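Local atomic coordinates of FKBP-type peptidyl-prolyl cis-trans isomerase FkpA (PDB entry 1Q6H), a protein that catalyses the cis-trans isomerisation of peptide bonds preceding proline, which speeds protein folding, and also acts as a folding chaperone in the bacterial periplasm. Residues V127-K132 with G187-L192. Residues are numbered along the deposited sequence; the frame is centred on the assembly and turned at random.
Sequences VVEAGK and GGKIKL
Glu129 and Lys189 face each other as an antiparallel hydrogen-bonded pair, and Val128 crowds in beside Glu129 to make a classic beta bulge. Both bulge amides converge on one acceptor: Val128 N lies 2.9 Å from Lys189 O, and Glu129 N donates to that same oxygen almost straight, with an N-H...O angle of 173°. Lys189 N returns a bond of 2.9 Å to Glu129 O.

The two charged side chains leave the same face of the sheet and run side by side. In Lys189 CG stands anti to the carbonyl carbon (chi1 -51°); further out, a bend at chi4 (26°) accompanies the approach of NZ to Glu129 OE1, a salt bridge whose hydrogen bond is weak at 3.3 Å. Lys189 CD packs 3.7 Å from Glu129 CD, so the long aliphatic stem suits this place as well as the charge does. An alanine in place of Lys189 would probably leave the Glu129 carboxylate without this cationic mate and free to turn.

On the other face Val127 CG2 meets Ile190 CD1 at 4.4 Å, apolar branches suited to the side where Ile190 also touches Ile184 and Val218. Beyond the bulge Gly131 CA comes within 3.5 Å of Gly188 N, and a side chain on either glycine would collide with the opposite backbone.

Strand 189-194 is paired on its other edge with strand 214-223 of the FKBP domain's sheet. Backbone bonds thus fix the register, while the partly exposed ion pair probably adds modest electrostatic attraction at the surface.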
loop_
_atom_site.group_PDB
_atom_site.type_symbol
_atom_site.label_atom_id
_atom_site.label_comp_id
_atom_site.label_asym_id
_atom_site.label_seq_id
_atom_site.Cartn_x
_atom_site.Cartn_y
_atom_site.Cartn_z
ATOM N N VAL A 127 -37.849 17.546 25.907
ATOM C CA VAL A 127 -38.287 16.444 26.721
ATOM C C VAL A 127 -39.582 16.008 26.113
ATOM O O VAL A 127 -40.445 16.831 25.833
ATOM C CB VAL A 127 -38.534 16.833 28.202
ATOM C CG1 VAL A 127 -39.112 15.652 29.009
ATOM C CG2 VAL A 127 -37.246 17.331 28.848
ATOM N N VAL A 128 -39.703 14.711 25.884
ATOM C CA VAL A 128 -40.919 14.129 25.338
ATOM C C VAL A 128 -41.670 13.493 26.494
ATOM O O VAL A 128 -42.865 13.724 26.646
ATOM C CB VAL A 128 -40.587 13.133 24.242
ATOM C CG1 VAL A 128 -41.819 12.519 23.667
ATOM C CG2 VAL A 128 -39.783 13.838 23.142
ATOM N N GLU A 129 -40.939 12.748 27.320
ATOM C CA GLU A 129 -41.463 12.129 28.539
ATOM C C GLU A 129 -40.431 12.250 29.624
ATOM O O GLU A 129 -39.277 11.900 29.424
ATOM C CB GLU A 129 -41.739 10.639 28.364
ATOM C CG GLU A 129 -42.805 10.376 27.348
ATOM C CD GLU A 129 -43.183 8.919 27.253
ATOM O OE1 GLU A 129 -42.830 8.127 28.163
ATOM O OE2 GLU A 129 -43.872 8.580 26.268
ATOM N N ALA A 130 -40.858 12.732 30.774
ATOM C CA ALA A 130 -39.979 12.943 31.902
ATOM C C ALA A 130 -39.431 11.668 32.455
ATOM O O ALA A 130 -38.289 11.621 32.885
ATOM C CB ALA A 130 -40.718 13.647 33.027
ATOM N N GLY A 131 -40.266 10.635 32.450
ATOM C CA GLY A 131 -39.931 9.381 33.087
ATOM C C GLY A 131 -40.089 9.568 34.579
ATOM O O GLY A 131 -40.606 10.587 35.026
ATOM N N LYS A 132 -39.614 8.602 35.365
ATOM C CA LYS A 132 -39.831 8.636 36.789
ATOM C C LYS A 132 -38.725 7.880 37.488
ATOM O O LYS A 132 -38.371 6.793 37.078
ATOM C CB LYS A 132 -41.189 8.000 37.088
ATOM C CG LYS A 132 -41.562 7.918 38.535
ATOM C CD LYS A 132 -43.050 7.587 38.718
ATOM C CE LYS A 132 -43.483 7.887 40.145
ATOM N NZ LYS A 132 -44.931 8.048 40.289
ATOM N N GLY A 187 -37.343 5.728 32.126
ATOM C CA GLY A 187 -38.603 5.640 31.423
ATOM C C GLY A 187 -38.882 6.819 30.511
ATOM O O GLY A 187 -39.851 6.814 29.731
ATOM N N GLY A 188 -38.047 7.850 30.619
ATOM C CA GLY A 188 -38.206 9.042 29.823
ATOM C C GLY A 188 -37.702 8.976 28.394
ATOM O O GLY A 188 -37.072 8.019 27.980
ATOM N N LYS A 189 -38.015 10.023 27.637
ATOM C CA LYS A 189 -37.634 10.110 26.243
ATOM C C LYS A 189 -37.281 11.562 25.972
ATOM O O LYS A 189 -37.972 12.466 26.443
ATOM C CB LYS A 189 -38.804 9.696 25.349
ATOM C CG LYS A 189 -39.395 8.375 25.732
ATOM C CD LYS A 189 -40.533 7.950 24.836
ATOM C CE LYS A 189 -40.991 6.522 25.191
ATOM N NZ LYS A 189 -40.698 6.147 26.598
ATOM N N ILE A 190 -36.213 11.802 25.222
ATOM C CA ILE A 190 -35.765 13.168 24.978
ATOM C C ILE A 190 -35.126 13.249 23.621
ATOM O O ILE A 190 -34.543 12.287 23.165
ATOM C CB ILE A 190 -34.752 13.592 26.039
ATOM C CG1 ILE A 190 -34.374 15.058 25.858
ATOM C CG2 ILE A 190 -33.462 12.738 25.966
ATOM C CD1 ILE A 190 -33.640 15.622 27.084
ATOM N N LYS A 191 -35.331 14.368 22.943
ATOM C CA LYS A 191 -34.674 14.615 21.693
ATOM C C LYS A 191 -33.539 15.581 21.977
ATOM O O LYS A 191 -33.712 16.635 22.639
ATOM C CB LYS A 191 -35.656 15.159 20.681
ATOM C CG LYS A 191 -35.060 15.608 19.368
ATOM C CD LYS A 191 -36.199 16.044 18.421
ATOM C CE LYS A 191 -35.688 16.741 17.169
ATOM N NZ LYS A 191 -36.772 16.818 16.112
ATOM N N LEU A 192 -32.357 15.218 21.515
ATOM C CA LEU A 192 -31.181 16.061 21.723
ATOM C C LEU A 192 -30.696 16.581 20.402
ATOM O O LEU A 192 -30.560 15.811 19.440
ATOM C CB LEU A 192 -30.055 15.271 22.398
ATOM C CG LEU A 192 -30.377 14.616 23.730
ATOM C CD1 LEU A 192 -29.239 13.741 24.179
ATOM C CD2 LEU A 192 -30.670 15.610 24.776
#